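Local structure of initiator protein NS1 (Human bocavirus, 4KW3) at residues P14-V19 with E123-R128; N129-C134 with M185-Y190. The protein probably nicks one strand of the viral replication origin and unwinds it to start rolling-circle replication, this chain being its N-terminal origin-binding and nickase domain. One frame throughout, in Å; residues are numbered along the deposited sequence.

Interaction 1: P14-V19 with E123-R128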
loop_
_atom_site.group_PDB
_atom_site.type_symbol
_atom_site.label_atom_id
_atom_site.label_comp_id
_atom_site.label_asym_id
_atom_site.label_seq_id
_atom_site.Cartn_x
_atom_site.Cartn_y
_atom_site.Cartn_z
ATOM N N PRO A 14 -5.222 16.383 12.912
ATOM C CA PRO A 14 -5.375 15.022 13.436
ATOM C C PRO A 14 -5.051 14.005 12.338
ATOM O O PRO A 14 -5.236 14.310 11.146
ATOM C CB PRO A 14 -6.859 14.964 13.806
ATOM C CG PRO A 14 -7.516 15.871 12.817
ATOM C CD PRO A 14 -6.526 16.994 12.579
ATOM N N ALA A 15 -4.541 12.840 12.734
ATOM C CA ALA A 15 -4.175 11.784 11.782
ATOM C C ALA A 15 -5.034 10.541 11.972
ATOM O O ALA A 15 -5.404 10.186 13.092
ATOM C CB ALA A 15 -2.676 11.416 11.901
ATOM N N PHE A 16 -5.322 9.864 10.870
ATOM C CA PHE A 16 -6.150 8.669 10.913
ATOM C C PHE A 16 -5.519 7.576 10.070
ATOM O O PHE A 16 -4.774 7.854 9.122
ATOM C CB PHE A 16 -7.575 9.000 10.445
ATOM C CG PHE A 16 -8.233 10.048 11.282
ATOM C CD1 PHE A 16 -8.062 11.400 10.986
ATOM C CD2 PHE A 16 -8.983 9.689 12.414
ATOM C CE1 PHE A 16 -8.644 12.382 11.790
ATOM C CE2 PHE A 16 -9.572 10.663 13.218
ATOM C CZ PHE A 16 -9.403 12.011 12.903
ATOM N N THR A 17 -5.806 6.335 10.427
ATOM C CA THR A 17 -5.234 5.195 9.720
ATOM C C THR A 17 -6.336 4.308 9.146
ATOM O O THR A 17 -7.290 3.929 9.851
ATOM C CB THR A 17 -4.285 4.402 10.644
ATOM O OG1 THR A 17 -3.244 5.278 11.106
ATOM C CG2 THR A 17 -3.655 3.182 9.907
ATOM N N TYR A 18 -6.229 4.015 7.852
ATOM C CA TYR A 18 -7.201 3.145 7.184
ATOM C C TYR A 18 -6.545 1.874 6.641
ATOM O O TYR A 18 -5.340 1.844 6.344
ATOM C CB TYR A 18 -7.868 3.870 6.015
ATOM C CG TYR A 18 -8.660 5.109 6.382
ATOM C CD1 TYR A 18 -8.043 6.350 6.490
ATOM C CD2 TYR A 18 -10.033 5.043 6.583
ATOM C CE1 TYR A 18 -8.772 7.490 6.793
ATOM C CE2 TYR A 18 -10.759 6.160 6.903
ATOM C CZ TYR A 18 -10.128 7.388 7.009
ATOM O OH TYR A 18 -10.875 8.511 7.342
ATOM N N VAL A 19 -7.354 0.831 6.483
ATOM C CA VAL A 19 -6.913 -0.348 5.765
ATOM C C VAL A 19 -7.826 -0.595 4.573
ATOM O O VAL A 19 -9.041 -0.775 4.723
ATOM C CB VAL A 19 -6.866 -1.615 6.643
ATOM C CG1 VAL A 19 -6.442 -2.818 5.775
ATOM C CG2 VAL A 19 -5.884 -1.429 7.763
ATOM N N GLU A 123 -5.938 19.181 7.732
ATOM C CA GLU A 123 -7.197 19.915 7.803
ATOM C C GLU A 123 -8.232 19.236 6.920
ATOM O O GLU A 123 -7.897 18.775 5.839
ATOM C CB GLU A 123 -6.973 21.358 7.339
ATOM C CG GLU A 123 -7.969 22.367 7.857
ATOM C CD GLU A 123 -7.548 23.801 7.568
ATOM O OE1 GLU A 123 -6.653 24.008 6.718
ATOM O OE2 GLU A 123 -8.102 24.720 8.204
ATOM N N GLY A 124 -9.477 19.160 7.387
ATOM C CA GLY A 124 -10.543 18.524 6.630
ATOM C C GLY A 124 -10.938 17.145 7.134
ATOM O O GLY A 124 -12.046 16.676 6.851
ATOM N N LEU A 125 -10.026 16.484 7.851
ATOM C CA LEU A 125 -10.354 15.247 8.561
ATOM C C LEU A 125 -10.510 15.539 10.043
ATOM O O LEU A 125 -9.877 16.453 10.580
ATOM C CB LEU A 125 -9.291 14.157 8.381
ATOM C CG LEU A 125 -9.243 13.367 7.080
ATOM C CD1 LEU A 125 -8.064 12.434 7.110
ATOM C CD2 LEU A 125 -10.515 12.579 6.878
ATOM N N SER A 126 -11.375 14.772 10.696
ATOM C CA SER A 126 -11.555 14.883 12.138
ATOM C C SER A 126 -12.237 13.619 12.651
ATOM O O SER A 126 -12.683 12.794 11.852
ATOM C CB SER A 126 -12.421 16.102 12.459
ATOM O OG SER A 126 -13.759 15.886 12.033
ATOM N N LYS A 127 -12.327 13.477 13.976
ATOM C CA LYS A 127 -13.072 12.383 14.595
ATOM C C LYS A 127 -14.491 12.323 14.049
ATOM O O LYS A 127 -15.099 11.265 13.928
ATOM C CB LYS A 127 -13.109 12.508 16.130
ATOM C CG LYS A 127 -11.936 11.878 16.859
ATOM C CD LYS A 127 -12.378 11.383 18.243
ATOM C CE LYS A 127 -11.476 10.253 18.750
ATOM N NZ LYS A 127 -10.017 10.592 18.819
ATOM N N ARG A 128 -15.003 13.492 13.722
ATOM C CA ARG A 128 -16.376 13.676 13.307
ATOM C C ARG A 128 -16.643 13.021 11.933
ATOM O O ARG A 128 -17.704 12.432 11.717
ATOM C CB ARG A 128 -16.664 15.189 13.351
ATOM C CG ARG A 128 -18.098 15.624 13.454
ATOM C CD ARG A 128 -18.197 17.136 13.246
ATOM N NE ARG A 128 -17.349 17.602 12.147
ATOM C CZ ARG A 128 -17.690 17.574 10.861
ATOM N NH1 ARG A 128 -18.891 17.136 10.498
ATOM N NH2 ARG A 128 -16.839 18.012 9.937
#
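Phe16, Tyr18 and Leu125 fall in the same chi1 well, which sets CG trans to the carbonyl carbon in each (chi1 -59° for Phe16). On strand 15-21, within the central sheet of the HUH-type nickase domain, Phe16 points toward the loop that follows strand 114-122, while Tyr18 starts off across it and its hydroxyl end approaches. The two segments run almost at right angles, 89° between end-to-end directions, so the strand meets the loop at a crossing rather than pairing with it. Phe16 and Leu125 run antiparallel alongside each other, with ring atom CE1 of Phe16 3.9 Å from CB of Leu125. The same ring approaches the loop backbone obliquely, bringing CZ of Phe16 to 3.3 Å from C of Ser126. Tyr18 and Leu125 meet tip to tip, OH of Tyr18 lying 4.1 Å from CD2 of Leu125. That hydroxyl is hydrogen-bonded to the carbonyl O of Ala130, while Leu125 also rests on Val120 of strand 114-122. Tyr18 further lies about 7 Å, side chain to side chain, from His117, a predicted metal ligand. At the outer end, CG of cis-Pro14 stands 3.3 Å from the carbonyl O of Leu125.

Interaction 2: N129-C134 with M185-Y190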
loop_
_atom_site.group_PDB
_atom_site.type_symbol
_atom_site.label_atom_id
_atom_site.label_comp_id
_atom_site.label_asym_id
_atom_site.label_seq_id
_atom_site.Cartn_x
_atom_site.Cartn_y
_atom_site.Cartn_z
ATOM N N ASN A 129 -15.705 13.164 10.999
ATOM C CA ASN A 129 -15.868 12.618 9.643
ATOM C C ASN A 129 -14.976 11.449 9.203
ATOM O O ASN A 129 -15.237 10.830 8.172
ATOM C CB ASN A 129 -15.841 13.735 8.582
ATOM C CG ASN A 129 -14.461 14.360 8.399
ATOM O OD1 ASN A 129 -13.523 14.102 9.167
ATOM N ND2 ASN A 129 -14.334 15.195 7.368
ATOM N N ALA A 130 -13.914 11.154 9.946
ATOM C CA ALA A 130 -12.967 10.138 9.475
ATOM C C ALA A 130 -13.559 8.747 9.208
ATOM O O ALA A 130 -13.286 8.158 8.164
ATOM C CB ALA A 130 -11.765 10.039 10.416
ATOM N N LYS A 131 -14.344 8.215 10.135
ATOM C CA LYS A 131 -14.941 6.895 9.938
ATOM C C LYS A 131 -15.954 6.896 8.794
ATOM O O LYS A 131 -15.986 5.977 7.971
ATOM C CB LYS A 131 -15.599 6.369 11.224
ATOM C CG LYS A 131 -16.129 4.958 11.060
ATOM C CD LYS A 131 -16.439 4.265 12.354
ATOM C CE LYS A 131 -16.978 2.863 12.058
ATOM N NZ LYS A 131 -17.407 2.134 13.286
ATOM N N SER A 132 -16.783 7.929 8.751
ATOM C CA SER A 132 -17.863 8.016 7.766
ATOM C C SER A 132 -17.328 8.229 6.348
ATOM O O SER A 132 -18.051 8.033 5.362
ATOM C CB SER A 132 -18.841 9.137 8.137
ATOM O OG SER A 132 -18.242 10.412 7.961
ATOM N N SER A 133 -16.055 8.611 6.243
ATOM C CA SER A 133 -15.471 8.869 4.941
ATOM C C SER A 133 -14.971 7.603 4.285
ATOM O O SER A 133 -14.480 7.661 3.170
ATOM C CB SER A 133 -14.347 9.890 5.014
ATOM O OG SER A 133 -14.846 11.118 5.484
ATOM N N CYS A 134 -15.086 6.472 4.979
ATOM C CA CYS A 134 -14.648 5.197 4.432
ATOM C C CYS A 134 -15.162 4.871 3.020
ATOM O O CYS A 134 -14.377 4.519 2.150
ATOM C CB CYS A 134 -14.962 4.037 5.380
ATOM S SG CYS A 134 -13.759 3.826 6.691
ATOM N N MET A 185 -12.813 -1.347 3.300
ATOM C CA MET A 185 -12.235 -0.061 3.662
ATOM C C MET A 185 -12.609 0.183 5.120
ATOM O O MET A 185 -13.782 0.383 5.446
ATOM C CB MET A 185 -12.760 1.068 2.756
ATOM C CG MET A 185 -11.964 2.352 2.889
ATOM S SD MET A 185 -10.234 2.008 2.499
ATOM C CE MET A 185 -9.500 3.594 2.707
ATOM N N GLN A 186 -11.622 0.135 6.006
ATOM C CA GLN A 186 -11.918 0.287 7.426
ATOM C C GLN A 186 -10.970 1.269 8.064
ATOM O O GLN A 186 -9.829 1.407 7.617
ATOM C CB GLN A 186 -11.880 -1.062 8.144
ATOM C CG GLN A 186 -12.949 -2.023 7.624
ATOM C CD GLN A 186 -13.112 -3.243 8.488
ATOM O OE1 GLN A 186 -13.338 -3.126 9.685
ATOM N NE2 GLN A 186 -12.995 -4.422 7.893
ATOM N N ILE A 187 -11.460 1.989 9.071
ATOM C CA ILE A 187 -10.596 2.862 9.853
ATOM C C ILE A 187 -10.093 2.081 11.085
ATOM O O ILE A 187 -10.837 1.312 11.679
ATOM C CB ILE A 187 -11.343 4.156 10.257
ATOM C CG1 ILE A 187 -10.396 5.183 10.878
ATOM C CG2 ILE A 187 -12.526 3.882 11.188
ATOM C CD1 ILE A 187 -10.946 6.614 10.805
ATOM N N LEU A 188 -8.827 2.253 11.459
ATOM C CA LEU A 188 -8.336 1.638 12.691
ATOM C C LEU A 188 -8.751 2.407 13.933
ATOM O O LEU A 188 -8.437 3.584 14.089
ATOM C CB LEU A 188 -6.821 1.489 12.696
ATOM C CG LEU A 188 -6.263 0.591 11.601
ATOM C CD1 LEU A 188 -4.808 0.293 11.912
ATOM C CD2 LEU A 188 -7.111 -0.669 11.471
ATOM N N GLN A 189 -9.362 1.696 14.865
ATOM C CA GLN A 189 -9.792 2.293 16.108
ATOM C C GLN A 189 -9.120 1.593 17.284
ATOM O O GLN A 189 -8.652 0.468 17.150
ATOM C CB GLN A 189 -11.315 2.199 16.195
ATOM C CG GLN A 189 -11.993 3.049 15.121
ATOM C CD GLN A 189 -13.498 3.160 15.296
ATOM O OE1 GLN A 189 -14.008 4.196 15.726
ATOM N NE2 GLN A 189 -14.215 2.103 14.948
ATOM N N TYR A 190 -9.021 2.292 18.411
ATOM C CA TYR A 190 -8.535 1.706 19.660
ATOM C C TYR A 190 -9.401 2.081 20.861
ATOM O O TYR A 190 -10.262 2.949 20.768
ATOM C CB TYR A 190 -7.092 2.104 19.931
ATOM C CG TYR A 190 -6.926 3.543 20.321
ATOM C CD1 TYR A 190 -6.863 4.538 19.360
ATOM C CD2 TYR A 190 -6.822 3.910 21.661
ATOM C CE1 TYR A 190 -6.700 5.867 19.716
ATOM C CE2 TYR A 190 -6.657 5.238 22.029
ATOM C CZ TYR A 190 -6.597 6.213 21.051
ATOM O OH TYR A 190 -6.435 7.539 21.400
#
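Apolar packing is led by Cys134 and Ile187, which bury 79 and 76 Å² where the loop before helix 134-149 lies against strand 185-191 of the nickase sheet. Ile187 has CG1 anti to the backbone N (chi1 -171°), and from there CD1 of Ile187 reaches CB of Ala130 at 3.5 Å. Its other branch, CG2, occupies the crowded position between backbone N and carbonyl carbon and meets the aliphatic part of Lys131, CG2 of Ile187 being 3.8 Å from CG of Lys131. The two branches thus engage successive loop residues, and the side chains of Ile187 and Lys131 cross obliquely. Cys134 points toward the strand, its CB 4.2 Å from CG of Met185.

Side chains also meet backbone. SG of Cys134 lies beside the backbone N of Ile187. Met185 has CG anti to its own N (chi1 -167°), which places that CG 3.3 Å from the carbonyl O of Cys134; the bend at chi2 turns only SD and what follows.

Two donor groups come near each other without a bond between them. Lys131, extended throughout (chi1 -176°), crosses Gln189 at about a right angle, with NZ of Lys131 3.6 Å from NE2 of Gln189 and its CD also close to that nitrogen.

Hydrogen bonds within the loop fix its shape. Its type I turn from Lys131 to Cys134 is closed by N of Cys134 to O of Lys131 at 3.2 Å. Asn129 O accepts from both serine hydroxyls, at 2.7 Å from OG of Ser133 and 3.0 Å from OG of Ser132, each donor lying above the carbonyl plane.

Around this contact, Met185 continues onto Phe137, Tyr138 and Ile141 of helix 134-149, whereas Ala130 abuts Phe16 and Cys134 abuts Tyr18 of strand 15-21, so the loop 129-134 joins the start of the helix to two adjacent antiparallel strands.

From the N terminus, strand 15-21 comes first; interaction 1 closes over 103 intervening residues when the chain, having run through four helices and strands 101-109 and 114-122, arrives at 123-128. Residue 129 follows directly, and interaction 2 then closes over 50 intervening residues, with helices 134-149 and 160-177 between, at strand 185-191. The closures are therefore in series, neither nested nor crossed. Their centres are only 8 Å apart, since 123-128 and 129-134 are consecutive and strands 15-21 and 185-191 are antiparallel neighbours. Direct bridges include ND2 of Asn129 to O of Gly124 at 2.8 Å. Together they pin the connection between strand 114-122 and helix 134-149 onto strands 15-21 and 185-191.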